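PDB 4WOZ: N-acetylneuraminate lyase from Peptoclostridium difficile, which belongs to the dihydrodipicolinate synthetase family of enzymes and folds as a parallel eight-stranded TIM barrel with added C-terminal helices. Local coordinates for residues E101-T106 with N134-S139; I41-D46 with Q272-G277; V24-E29 with T264-L269; M203-T208 with E232-E237; L53-S58 with K71-I76. All coordinates share one frame; numbering follows the deposited sequence.

Contact 1 of 5, residues E101-T106 with N134-S139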
# COMPACT_ATOMS: atom_id res chain seq x y z
N GLU A 101 -5.09 -26.01 20.82
CA GLU A 101 -5.10 -26.29 22.25
C GLU A 101 -6.06 -25.35 22.98
O GLU A 101 -6.78 -25.77 23.89
CB GLU A 101 -3.69 -26.15 22.84
CG GLU A 101 -3.69 -25.94 24.36
CD GLU A 101 -2.44 -26.46 25.05
OE1 GLU A 101 -1.33 -26.05 24.68
OE2 GLU A 101 -2.59 -27.30 25.97
N LEU A 102 -6.07 -24.08 22.57
CA LEU A 102 -6.93 -23.09 23.19
C LEU A 102 -8.40 -23.32 22.84
O LEU A 102 -9.28 -23.04 23.65
CB LEU A 102 -6.50 -21.68 22.75
CG LEU A 102 -5.10 -21.25 23.17
CD1 LEU A 102 -4.76 -19.92 22.54
CD2 LEU A 102 -5.02 -21.16 24.69
N ALA A 103 -8.65 -23.84 21.64
CA ALA A 103 -10.02 -24.12 21.23
C ALA A 103 -10.57 -25.22 22.14
O ALA A 103 -11.74 -25.19 22.52
CB ALA A 103 -10.06 -24.58 19.78
N LYS A 104 -9.72 -26.18 22.48
CA LYS A 104 -10.11 -27.28 23.36
C LYS A 104 -10.34 -26.75 24.77
O LYS A 104 -11.38 -26.98 25.38
CB LYS A 104 -9.01 -28.34 23.41
CG LYS A 104 -8.94 -29.26 22.21
CD LYS A 104 -7.89 -30.34 22.44
CE LYS A 104 -8.08 -31.53 21.51
NZ LYS A 104 -8.01 -31.14 20.07
N PHE A 105 -9.34 -26.03 25.28
CA PHE A 105 -9.41 -25.45 26.61
C PHE A 105 -10.69 -24.63 26.81
O PHE A 105 -11.45 -24.88 27.74
CB PHE A 105 -8.19 -24.55 26.85
CG PHE A 105 -8.08 -24.03 28.26
CD1 PHE A 105 -7.78 -24.89 29.31
CD2 PHE A 105 -8.27 -22.69 28.53
CE1 PHE A 105 -7.66 -24.42 30.61
CE2 PHE A 105 -8.16 -22.20 29.83
CZ PHE A 105 -7.86 -23.07 30.87
N THR A 106 -10.93 -23.67 25.92
CA THR A 106 -12.12 -22.82 26.04
C THR A 106 -13.42 -23.58 25.84
O THR A 106 -14.40 -23.32 26.54
CB THR A 106 -12.06 -21.63 25.06
OG1 THR A 106 -11.95 -22.10 23.71
CG2 THR A 106 -10.87 -20.73 25.38
N ASN A 134 -10.40 -24.99 9.35
CA ASN A 134 -11.01 -26.31 9.47
C ASN A 134 -10.35 -27.12 10.58
O ASN A 134 -11.03 -27.78 11.36
CB ASN A 134 -10.91 -27.08 8.16
CG ASN A 134 -11.75 -26.47 7.06
OD1 ASN A 134 -12.94 -26.23 7.24
ND2 ASN A 134 -11.14 -26.23 5.91
N THR A 135 -9.03 -27.07 10.65
CA THR A 135 -8.31 -27.80 11.69
C THR A 135 -8.80 -27.35 13.06
O THR A 135 -9.10 -28.17 13.92
CB THR A 135 -6.78 -27.57 11.58
OG1 THR A 135 -6.28 -28.20 10.40
CG2 THR A 135 -6.07 -28.13 12.80
N ILE A 136 -8.88 -26.04 13.25
CA ILE A 136 -9.32 -25.49 14.52
C ILE A 136 -10.73 -25.92 14.93
O ILE A 136 -10.91 -26.52 15.99
CB ILE A 136 -9.27 -23.95 14.50
CG1 ILE A 136 -7.82 -23.48 14.40
CG2 ILE A 136 -9.94 -23.38 15.75
CD1 ILE A 136 -7.67 -21.98 14.29
N ILE A 137 -11.72 -25.62 14.10
CA ILE A 137 -13.11 -25.95 14.43
C ILE A 137 -13.47 -27.43 14.38
O ILE A 137 -14.40 -27.86 15.06
CB ILE A 137 -14.10 -25.17 13.52
CG1 ILE A 137 -15.52 -25.26 14.09
CG2 ILE A 137 -14.07 -25.73 12.10
CD1 ILE A 137 -15.67 -24.69 15.49
N ASN A 138 -12.75 -28.21 13.58
CA ASN A 138 -13.05 -29.64 13.50
C ASN A 138 -12.49 -30.37 14.71
O ASN A 138 -12.89 -31.50 15.00
CB ASN A 138 -12.48 -30.25 12.21
CG ASN A 138 -13.08 -29.64 10.96
OD1 ASN A 138 -14.26 -29.29 10.93
ND2 ASN A 138 -12.27 -29.51 9.92
N SER A 139 -11.56 -29.72 15.41
CA SER A 139 -10.94 -30.30 16.60
C SER A 139 -11.85 -30.27 17.82
O SER A 139 -11.58 -30.96 18.80
CB SER A 139 -9.64 -29.57 16.94
OG SER A 139 -8.64 -29.81 15.97

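Contact 2 of 5, residues I41-D46 with Q272-G277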
# COMPACT_ATOMS: atom_id res chain seq x y z
N ILE A 41 -14.27 -7.03 33.69
CA ILE A 41 -15.35 -7.93 33.32
C ILE A 41 -16.67 -7.49 33.96
O ILE A 41 -17.68 -7.34 33.28
CB ILE A 41 -15.02 -9.37 33.77
CG1 ILE A 41 -13.79 -9.86 33.01
CG2 ILE A 41 -16.24 -10.28 33.56
CD1 ILE A 41 -13.29 -11.22 33.46
N ARG A 42 -16.64 -7.29 35.27
CA ARG A 42 -17.83 -6.86 36.02
C ARG A 42 -18.35 -5.52 35.50
O ARG A 42 -19.56 -5.30 35.46
CB ARG A 42 -17.48 -6.72 37.51
CG ARG A 42 -17.42 -8.05 38.26
CD ARG A 42 -18.67 -8.25 39.10
NE ARG A 42 -19.90 -8.31 38.30
CZ ARG A 42 -20.31 -9.40 37.65
NH1 ARG A 42 -19.60 -10.52 37.70
NH2 ARG A 42 -21.45 -9.36 36.97
N HIS A 43 -17.43 -4.65 35.11
CA HIS A 43 -17.79 -3.33 34.59
C HIS A 43 -18.57 -3.47 33.28
O HIS A 43 -19.58 -2.80 33.06
CB HIS A 43 -16.53 -2.50 34.37
CG HIS A 43 -16.79 -1.14 33.82
ND1 HIS A 43 -17.39 -0.14 34.56
CD2 HIS A 43 -16.52 -0.59 32.61
CE1 HIS A 43 -17.48 0.96 33.83
NE2 HIS A 43 -16.95 0.71 32.64
N ASN A 44 -18.09 -4.36 32.41
CA ASN A 44 -18.75 -4.58 31.13
C ASN A 44 -20.15 -5.17 31.30
O ASN A 44 -21.07 -4.82 30.56
CB ASN A 44 -17.91 -5.51 30.24
CG ASN A 44 -16.85 -4.76 29.45
OD1 ASN A 44 -17.17 -3.86 28.67
ND2 ASN A 44 -15.60 -5.12 29.65
N ILE A 45 -20.31 -6.06 32.27
CA ILE A 45 -21.61 -6.69 32.51
C ILE A 45 -22.59 -5.76 33.22
O ILE A 45 -23.71 -5.54 32.75
CB ILE A 45 -21.46 -7.96 33.37
CG1 ILE A 45 -20.56 -8.97 32.66
CG2 ILE A 45 -22.85 -8.59 33.63
CD1 ILE A 45 -20.21 -10.16 33.52
N ASP A 46 -22.16 -5.21 34.35
CA ASP A 46 -23.02 -4.37 35.17
C ASP A 46 -23.16 -2.91 34.78
O ASP A 46 -24.19 -2.29 35.07
CB ASP A 46 -22.57 -4.48 36.63
CG ASP A 46 -22.43 -5.92 37.08
OD1 ASP A 46 -23.24 -6.76 36.65
OD2 ASP A 46 -21.50 -6.21 37.87
N GLN A 272 -13.29 5.14 35.70
CA GLN A 272 -14.62 4.56 35.86
C GLN A 272 -14.64 3.60 37.05
O GLN A 272 -15.61 2.87 37.25
CB GLN A 272 -15.06 3.86 34.57
CG GLN A 272 -15.06 4.78 33.35
CD GLN A 272 -15.76 4.17 32.14
OE1 GLN A 272 -15.59 2.99 31.83
NE2 GLN A 272 -16.55 4.98 31.44
N GLY A 273 -13.57 3.61 37.83
CA GLY A 273 -13.47 2.76 39.01
C GLY A 273 -12.95 1.36 38.77
O GLY A 273 -13.19 0.45 39.57
N VAL A 274 -12.22 1.18 37.67
CA VAL A 274 -11.67 -0.12 37.32
C VAL A 274 -10.15 -0.08 37.24
O VAL A 274 -9.58 0.78 36.57
CB VAL A 274 -12.24 -0.60 35.95
CG1 VAL A 274 -11.62 -1.94 35.56
CG2 VAL A 274 -13.76 -0.71 36.03
N GLU A 275 -9.49 -1.01 37.93
CA GLU A 275 -8.03 -1.07 37.93
C GLU A 275 -7.52 -1.70 36.64
O GLU A 275 -6.96 -2.79 36.65
CB GLU A 275 -7.52 -1.87 39.13
CG GLU A 275 -7.72 -1.20 40.47
CD GLU A 275 -7.10 -1.98 41.61
OE1 GLU A 275 -5.88 -2.24 41.56
OE2 GLU A 275 -7.83 -2.35 42.56
N ALA A 276 -7.72 -1.00 35.52
CA ALA A 276 -7.29 -1.49 34.22
C ALA A 276 -5.77 -1.60 34.18
O ALA A 276 -5.21 -2.41 33.45
CB ALA A 276 -7.78 -0.55 33.12
N GLY A 277 -5.11 -0.76 34.97
CA GLY A 277 -3.66 -0.79 35.04
C GLY A 277 -2.87 -0.32 33.83
O GLY A 277 -3.24 0.63 33.15

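Contact 3 of 5, residues V24-E29 with T264-L269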
# COMPACT_ATOMS: atom_id res chain seq x y z
N VAL A 24 -7.30 -6.56 29.30
CA VAL A 24 -6.75 -7.24 30.46
C VAL A 24 -6.03 -6.24 31.34
O VAL A 24 -5.56 -5.20 30.86
CB VAL A 24 -5.79 -8.36 30.01
CG1 VAL A 24 -5.10 -8.98 31.22
CG2 VAL A 24 -6.57 -9.42 29.24
N SER A 25 -5.96 -6.53 32.63
CA SER A 25 -5.29 -5.65 33.58
C SER A 25 -3.88 -6.16 33.82
O SER A 25 -3.66 -7.36 33.98
CB SER A 25 -6.07 -5.61 34.90
OG SER A 25 -5.45 -4.74 35.83
N PHE A 26 -2.92 -5.24 33.83
CA PHE A 26 -1.51 -5.57 34.05
C PHE A 26 -0.94 -4.58 35.04
O PHE A 26 -1.36 -3.42 35.08
CB PHE A 26 -0.71 -5.47 32.75
CG PHE A 26 -1.11 -6.46 31.70
CD1 PHE A 26 -0.84 -7.81 31.86
CD2 PHE A 26 -1.76 -6.04 30.54
CE1 PHE A 26 -1.21 -8.74 30.89
CE2 PHE A 26 -2.14 -6.96 29.56
CZ PHE A 26 -1.86 -8.31 29.73
N ASP A 27 0.02 -5.02 35.85
CA ASP A 27 0.67 -4.13 36.80
C ASP A 27 1.83 -3.47 36.06
O ASP A 27 2.02 -3.72 34.87
CB ASP A 27 1.18 -4.89 38.03
CG ASP A 27 2.16 -5.99 37.67
OD1 ASP A 27 3.01 -5.77 36.78
OD2 ASP A 27 2.09 -7.07 38.29
N LYS A 28 2.60 -2.65 36.76
CA LYS A 28 3.73 -1.97 36.13
C LYS A 28 4.82 -2.94 35.71
O LYS A 28 5.62 -2.64 34.82
CB LYS A 28 4.31 -0.91 37.07
CG LYS A 28 5.33 -0.01 36.39
CD LYS A 28 5.76 1.12 37.31
CE LYS A 28 6.71 2.06 36.59
NZ LYS A 28 7.11 3.19 37.47
N GLU A 29 4.86 -4.11 36.34
CA GLU A 29 5.86 -5.12 36.01
C GLU A 29 5.37 -5.99 34.86
O GLU A 29 6.05 -6.91 34.42
CB GLU A 29 6.17 -6.01 37.22
CG GLU A 29 6.71 -5.26 38.44
CD GLU A 29 7.44 -6.17 39.42
OE1 GLU A 29 6.83 -7.15 39.91
OE2 GLU A 29 8.63 -5.91 39.70
N THR A 264 -5.05 5.03 26.78
CA THR A 264 -6.17 5.91 27.10
C THR A 264 -7.44 5.16 27.49
O THR A 264 -8.21 5.64 28.32
CB THR A 264 -6.47 6.86 25.94
OG1 THR A 264 -5.29 7.62 25.63
CG2 THR A 264 -7.60 7.83 26.32
N ILE A 265 -7.68 3.99 26.89
CA ILE A 265 -8.87 3.23 27.25
C ILE A 265 -8.70 2.74 28.68
O ILE A 265 -9.64 2.78 29.47
CB ILE A 265 -9.09 2.01 26.31
CG1 ILE A 265 -9.58 2.48 24.95
CG2 ILE A 265 -10.11 1.05 26.93
CD1 ILE A 265 -9.87 1.36 23.97
N LYS A 266 -7.50 2.29 29.03
CA LYS A 266 -7.26 1.82 30.39
C LYS A 266 -7.33 2.96 31.40
O LYS A 266 -7.86 2.80 32.50
CB LYS A 266 -5.91 1.09 30.48
CG LYS A 266 -5.91 -0.24 29.72
CD LYS A 266 -4.69 -1.08 30.06
CE LYS A 266 -4.72 -2.40 29.31
NZ LYS A 266 -3.60 -3.28 29.71
N LEU A 267 -6.82 4.13 31.03
CA LEU A 267 -6.88 5.28 31.91
C LEU A 267 -8.32 5.74 32.08
O LEU A 267 -8.71 6.24 33.14
CB LEU A 267 -6.02 6.42 31.36
CG LEU A 267 -4.52 6.14 31.36
CD1 LEU A 267 -3.76 7.26 30.64
CD2 LEU A 267 -4.04 6.00 32.80
N LEU A 268 -9.13 5.57 31.03
CA LEU A 268 -10.53 5.95 31.11
C LEU A 268 -11.23 4.97 32.04
O LEU A 268 -12.09 5.35 32.81
CB LEU A 268 -11.18 5.94 29.72
CG LEU A 268 -10.82 7.12 28.82
CD1 LEU A 268 -11.44 6.94 27.44
CD2 LEU A 268 -11.30 8.42 29.46
N LEU A 269 -10.84 3.70 31.95
CA LEU A 269 -11.42 2.67 32.81
C LEU A 269 -11.07 2.98 34.27
O LEU A 269 -11.92 2.82 35.15
CB LEU A 269 -10.87 1.29 32.42
CG LEU A 269 -11.56 0.61 31.24
CD1 LEU A 269 -10.79 -0.64 30.84
CD2 LEU A 269 -13.01 0.27 31.62

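Contact 4 of 5, residues M203-T208 with E232-E237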
# COMPACT_ATOMS: atom_id res chain seq x y z
N MET A 203 -17.55 3.17 12.95
CA MET A 203 -18.41 3.03 11.78
C MET A 203 -19.58 2.09 12.08
O MET A 203 -20.12 1.42 11.19
CB MET A 203 -17.59 2.49 10.59
CG MET A 203 -16.42 3.39 10.20
SD MET A 203 -15.44 2.81 8.77
CE MET A 203 -14.13 1.91 9.58
N MET A 204 -19.99 2.06 13.35
CA MET A 204 -21.09 1.21 13.79
C MET A 204 -22.42 1.49 13.10
O MET A 204 -23.11 0.56 12.65
CB MET A 204 -21.25 1.33 15.31
CG MET A 204 -22.36 0.46 15.91
SD MET A 204 -22.41 0.56 17.71
CE MET A 204 -22.59 -1.17 18.16
N LEU A 205 -22.79 2.76 13.00
CA LEU A 205 -24.04 3.14 12.36
C LEU A 205 -24.14 2.65 10.91
O LEU A 205 -25.10 1.98 10.54
CB LEU A 205 -24.24 4.66 12.44
CG LEU A 205 -25.35 5.27 11.58
CD1 LEU A 205 -26.65 4.47 11.75
CD2 LEU A 205 -25.54 6.73 11.97
N PRO A 206 -23.16 2.98 10.06
CA PRO A 206 -23.27 2.51 8.68
C PRO A 206 -23.23 0.99 8.54
O PRO A 206 -23.82 0.43 7.61
CB PRO A 206 -22.10 3.21 7.97
CG PRO A 206 -21.11 3.46 9.08
CD PRO A 206 -22.00 3.88 10.22
N ALA A 207 -22.55 0.31 9.45
CA ALA A 207 -22.47 -1.14 9.37
C ALA A 207 -23.81 -1.75 9.79
O ALA A 207 -24.26 -2.74 9.22
CB ALA A 207 -21.35 -1.66 10.27
N THR A 208 -24.45 -1.15 10.79
CA THR A 208 -25.73 -1.65 11.26
C THR A 208 -26.80 -1.52 10.18
O THR A 208 -27.63 -2.41 10.03
CB THR A 208 -26.20 -0.92 12.53
OG1 THR A 208 -25.22 -1.09 13.57
CG2 THR A 208 -27.52 -1.49 13.03
N GLU A 232 -29.32 -0.01 18.78
CA GLU A 232 -30.76 -0.05 18.99
C GLU A 232 -31.57 1.07 18.33
O GLU A 232 -32.67 0.82 17.83
CB GLU A 232 -31.05 -0.13 20.49
CG GLU A 232 -30.89 -1.56 21.01
CD GLU A 232 -30.92 -1.68 22.52
OE1 GLU A 232 -31.53 -0.81 23.18
OE2 GLU A 232 -30.35 -2.66 23.04
N LEU A 233 -31.04 2.29 18.30
CA LEU A 233 -31.75 3.37 17.64
C LEU A 233 -31.84 3.04 16.15
O LEU A 233 -32.87 3.25 15.51
CB LEU A 233 -31.01 4.70 17.83
CG LEU A 233 -31.14 5.36 19.20
CD1 LEU A 233 -30.05 6.42 19.35
CD2 LEU A 233 -32.53 5.97 19.36
N THR A 234 -30.74 2.51 15.60
CA THR A 234 -30.69 2.15 14.19
C THR A 234 -31.72 1.06 13.86
O THR A 234 -32.49 1.20 12.92
CB THR A 234 -29.28 1.64 13.77
OG1 THR A 234 -28.32 2.69 13.96
CG2 THR A 234 -29.28 1.23 12.30
N LYS A 235 -31.74 -0.01 14.65
CA LYS A 235 -32.70 -1.09 14.41
C LYS A 235 -34.14 -0.58 14.52
O LYS A 235 -35.07 -1.20 14.00
CB LYS A 235 -32.49 -2.24 15.41
CG LYS A 235 -31.08 -2.83 15.40
CD LYS A 235 -30.53 -3.00 13.98
CE LYS A 235 -31.38 -3.95 13.14
NZ LYS A 235 -30.96 -3.94 11.70
N ASN A 236 -34.31 0.56 15.19
CA ASN A 236 -35.62 1.18 15.35
C ASN A 236 -35.84 2.27 14.31
O ASN A 236 -36.84 2.99 14.34
CB ASN A 236 -35.75 1.77 16.76
CG ASN A 236 -36.24 0.75 17.77
OD1 ASN A 236 -37.44 0.46 17.83
ND2 ASN A 236 -35.33 0.20 18.55
N GLU A 237 -34.89 2.38 13.39
CA GLU A 237 -34.94 3.35 12.30
C GLU A 237 -34.88 4.81 12.71
O GLU A 237 -35.31 5.69 11.97
CB GLU A 237 -36.18 3.11 11.43
CG GLU A 237 -36.25 1.69 10.89
CD GLU A 237 -37.26 1.55 9.77
OE1 GLU A 237 -38.41 1.99 9.96
OE2 GLU A 237 -36.90 1.01 8.71
O HOH W 1 -28.56 -4.65 11.64

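Contact 5 of 5, residues L53-S58 with K71-I76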
# COMPACT_ATOMS: atom_id res chain seq x y z
N LEU A 53 -18.82 -11.01 25.99
CA LEU A 53 -17.43 -10.59 25.91
C LEU A 53 -16.71 -11.41 24.86
O LEU A 53 -17.00 -12.60 24.67
CB LEU A 53 -16.74 -10.77 27.26
CG LEU A 53 -17.30 -10.01 28.47
CD1 LEU A 53 -16.52 -10.38 29.72
CD2 LEU A 53 -17.21 -8.51 28.22
N TYR A 54 -15.76 -10.75 24.20
CA TYR A 54 -14.92 -11.36 23.18
C TYR A 54 -13.58 -11.39 23.92
O TYR A 54 -12.96 -10.34 24.14
CB TYR A 54 -14.83 -10.44 21.96
CG TYR A 54 -14.10 -11.01 20.77
CD1 TYR A 54 -14.74 -11.89 19.89
CD2 TYR A 54 -12.78 -10.64 20.50
CE1 TYR A 54 -14.08 -12.38 18.77
CE2 TYR A 54 -12.12 -11.12 19.38
CZ TYR A 54 -12.77 -11.99 18.52
OH TYR A 54 -12.11 -12.47 17.41
N VAL A 55 -13.17 -12.58 24.32
CA VAL A 55 -11.94 -12.75 25.09
C VAL A 55 -10.76 -13.26 24.28
O VAL A 55 -10.91 -14.16 23.45
CB VAL A 55 -12.20 -13.70 26.29
CG1 VAL A 55 -11.01 -13.72 27.23
CG2 VAL A 55 -13.46 -13.27 27.04
N GLY A 56 -9.59 -12.67 24.51
CA GLY A 56 -8.39 -13.09 23.81
C GLY A 56 -8.15 -12.37 22.50
O GLY A 56 -7.35 -12.82 21.68
N GLY A 57 -8.84 -11.26 22.30
CA GLY A 57 -8.66 -10.53 21.06
C GLY A 57 -7.48 -9.58 21.09
O GLY A 57 -6.77 -9.49 22.09
N SER A 58 -7.27 -8.89 19.98
CA SER A 58 -6.18 -7.92 19.86
C SER A 58 -6.24 -6.91 21.01
O SER A 58 -5.21 -6.55 21.58
CB SER A 58 -6.31 -7.19 18.52
OG SER A 58 -5.33 -6.18 18.39
N LYS A 71 -4.55 -18.84 28.94
CA LYS A 71 -5.40 -19.80 29.63
C LYS A 71 -5.94 -19.21 30.93
O LYS A 71 -7.13 -19.35 31.23
CB LYS A 71 -4.62 -21.09 29.91
CG LYS A 71 -4.38 -21.94 28.68
CD LYS A 71 -3.55 -23.18 29.01
CE LYS A 71 -3.47 -24.12 27.81
NZ LYS A 71 -2.70 -25.36 28.10
N ARG A 72 -5.08 -18.56 31.72
CA ARG A 72 -5.56 -17.98 32.97
C ARG A 72 -6.64 -16.94 32.69
O ARG A 72 -7.61 -16.83 33.44
CB ARG A 72 -4.44 -17.32 33.78
CG ARG A 72 -5.01 -16.60 35.00
CD ARG A 72 -4.09 -16.54 36.21
NE ARG A 72 -3.19 -15.39 36.19
CZ ARG A 72 -2.69 -14.83 37.29
NH1 ARG A 72 -3.01 -15.32 38.48
NH2 ARG A 72 -1.86 -13.79 37.20
N ILE A 73 -6.46 -16.17 31.63
CA ILE A 73 -7.44 -15.15 31.26
C ILE A 73 -8.77 -15.82 30.92
O ILE A 73 -9.83 -15.38 31.37
CB ILE A 73 -6.93 -14.31 30.06
CG1 ILE A 73 -5.75 -13.45 30.51
CG2 ILE A 73 -8.05 -13.42 29.52
CD1 ILE A 73 -5.01 -12.78 29.39
N PHE A 74 -8.72 -16.90 30.14
CA PHE A 74 -9.94 -17.60 29.76
C PHE A 74 -10.64 -18.16 30.99
O PHE A 74 -11.87 -18.12 31.09
CB PHE A 74 -9.64 -18.73 28.77
CG PHE A 74 -9.34 -18.26 27.37
CD1 PHE A 74 -10.21 -17.38 26.72
CD2 PHE A 74 -8.21 -18.70 26.70
CE1 PHE A 74 -9.95 -16.96 25.42
CE2 PHE A 74 -7.94 -18.28 25.39
CZ PHE A 74 -8.82 -17.41 24.75
N GLU A 75 -9.87 -18.68 31.94
CA GLU A 75 -10.44 -19.24 33.16
C GLU A 75 -11.08 -18.16 34.02
O GLU A 75 -12.19 -18.33 34.52
CB GLU A 75 -9.37 -19.96 34.00
CG GLU A 75 -8.89 -21.28 33.44
CD GLU A 75 -8.02 -22.02 34.44
OE1 GLU A 75 -7.38 -23.03 34.05
OE2 GLU A 75 -7.97 -21.60 35.61
N ILE A 76 -10.36 -17.06 34.21
CA ILE A 76 -10.89 -15.97 35.02
C ILE A 76 -12.16 -15.38 34.42
O ILE A 76 -13.11 -15.09 35.14
CB ILE A 76 -9.86 -14.85 35.19
CG1 ILE A 76 -8.66 -15.36 35.99
CG2 ILE A 76 -10.51 -13.66 35.88
CD1 ILE A 76 -7.51 -14.38 36.12

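Contact 1 of 5, residues E101-T106 with N134-S139
K104 and S139 meet at the exposed edge of the pairing of helices 96-109 and 126-138, where the end of the lysine approaches the serine. Its CB leaves helix 96-109 beside the neighbouring helix rather than straight at it, with CG next to the backbone N (chi1 -77°). From CG through CD the chain runs out nearly straight. The K104 side chain also packs on V140, just beyond the other segment. A bend at the last torsion (chi4 59°) then turns the ammonium on toward S139, where NZ lies 3.8 Å from the carbonyl O of S139 and 3.9 Å from CB of S139. The first of these is an electrostatic approach, too long for a hydrogen bond. S139 OG bonds back to T135 O of its own helix at 2.7 Å, with the hydroxyl tilted 25° from the carbonyl plane. Helices 96-109 and 126-138 are successive members of the outer layer of a TIM barrel, and their inner meeting point is small and apolar. There A103 CB faces I136 CG2 at 4.2 Å; CG2 is the branch of the isoleucine that stands anti to its N. Both residues also rest on I114 of strand 113-117, so this part of the seam is buried while the lysine end is exposed. One turn after L102, T106 OG1 bonds L102 O at 2.8 Å, and the same oxygen accepts from T106 N. A second lysine, K71 of helix 67-81, forms a salt bridge with E101 beyond the pair.

Contact 2 of 5, residues I41-D46 with Q272-G277
H43 is the residue on which both Q272 and V274 converge, and it carries the largest share of the buried surface. With CG anti to its N (chi1 179°), the imidazole stands out from helix 34-48 toward the loop. Its NE2 gives a weak hydrogen bond to Q272 OE1, 2.8 Å long but bent to 125° at the hydrogen. The bend fits the mutual attitude of the two flat groups: ring and amide planes are 55° apart, and the side chains cross at about a right angle. Q272 CB adds apolar support, 3.8 Å from H43 CE1. The other amide end, NE2, has a weak bond to V222 O. Between the two partners comes G273, whose positive phi makes it the C-prime residue of a Schellman motif closing helix 261-271. That turn reverses the chain and presents V274 to the base of the histidine, where V274 CG2 touches H43 CB at 3.7 Å and H43 CG at 3.8 Å. L269 packs on H43 as well, so the imidazole is buried among the barrel helix and the C-terminal helices. R42, next to H43, points elsewhere: NE is 2.7 Å from D46 OD2, NH2 bonds D46 OD1, and E80 and E84 add salt bridges.

Contact 3 of 5, residues V24-E29 with T264-L269
K266 reaches from helix 261-271 to V24 and F26, and it alone of its six-residue segment touches the loop. Before it, T264 bonds G260 O through its hydroxyl and I265 packs on I256 of helix 239-259, so the helix is already seated among its fellows. K266 then extends fully beyond CG, its last three torsions all near 180°, which carries the ammonium the whole length of the side chain. NZ donates to V24 O at 3.0 Å, with a C=O...N angle of 160°, nearly in line with the carbonyl. CE follows the same oxygen at 3.3 Å from V24 O. Next to it, NZ comes to the rim of the F26 ring near the ring plane, 3.4 Å from F26 CD2, a position unlike the over-the-face approach of a cation-pi pair. One face of that ring is covered by V24 CG1, 3.6 Å above its plane. The charge of K266 is met by E61 in a salt bridge, and Y278 O accepts a further hydrogen bond, so this buried ammonium has three polar partners. Past the lysine, L267 and L268 turn to helix 288-301. The loop follows strand 17-21, at the C-terminal end of a barrel strand, where TIM barrels carry their active sites; here it is tied to the helical extension that follows the barrel in this family.

Contact 4 of 5, residues M203-T208 with E232-E237
This contact belongs to the outer helical layer of the TIM barrel, where helices 204-209 and 220-235 pack side by side; they follow strands 195-198 and 214-217, the last two of the barrel. T208 and T234 face each other at its middle, methyl against methyl: T208 CG2 lies 3.3 Å from T234 CG2, tighter than usual for two carbons. Both methyls stand anti to their own backbone N, which aims them across the seam and leaves the hydroxyls beside the backbone. There T208 OG1 bonds M204 O at 2.8 Å from above the carbonyl plane, and T234 OG1 donates to I230 O. L205 CD1 touches T234 OG1 at 3.3 Å. K235, folded back at chi2 and chi3, lays its CD 3.5 Å from T208 CG2. A water donates to T208 O at 2.9 Å; its link to K235 NZ is so short that its geometry is doubtful. The second helix ends in a Schellman motif at E237, whose phi is positive. Helix 239-259 covers the pair through L243 on L205 and A242 on T234, F231 packs on T208, and V209 of the second subunit touches L205.

Contact 5 of 5, residues L53-S58 with K71-I76
V55, the last residue of strand 52-55, is where the strand meets F74 and I73 of the helix. Before it, L53 bonds through its backbone to strand 86-90 and packs on N44, while Y54 sends its hydroxyl to S115. V55 then points its side chain at helix 67-81. CG1, anti to its N (chi1 -171°), lies 3.8 Å from I73 CG2 and equally 3.8 Å from F74 CD1, so one methyl touches two consecutive helix residues. The side chains of V55 and F74 run antiparallel alongside each other, and the ring presents its edge to the strand end: V55 O lies near the plane of the ring, 3.6 Å from F74 CE1. Strand 52-55, helix 67-81 and strand 86-90 form a beta-alpha-beta crossover of the barrel, and this packing lays the helix on the strand it follows. G56 turns the chain out of the strand at a phi of 89°, and its N stays 4.4 Å from F74 CE1. Its carbonyl is used by Q90 NE2. G57, extended next to the Y54 ring, leads into S58, whose O accepts from Y122 OH of the third subunit. On the helix side, Y111 meets the F74 ring edge-to-face and bonds its backbone O, while F105 and T106 of helix 96-109 also pack on it.

Overall arrangement
The five contacts sample one TIM barrel and its C-terminal helices. Contact 5 joins a strand to the helix after it, with its centre about 11 Å from that of the chain. Contacts 1 and 4 each join two outer helices, about 33 Å apart by their centres and on opposite sides of the chain's centre. Contacts 2 and 3 bring residues more than 220 positions apart together, closing the first barrel unit onto the terminal helices; their segments interleave along the chain and their centres lie about 11 Å apart. Contacts 5, 1 and 4 follow in series, all nested inside those two long closures. Contact 5 links contacts 1, 2 and 3 by touch; contact 4 stands apart across the barrel.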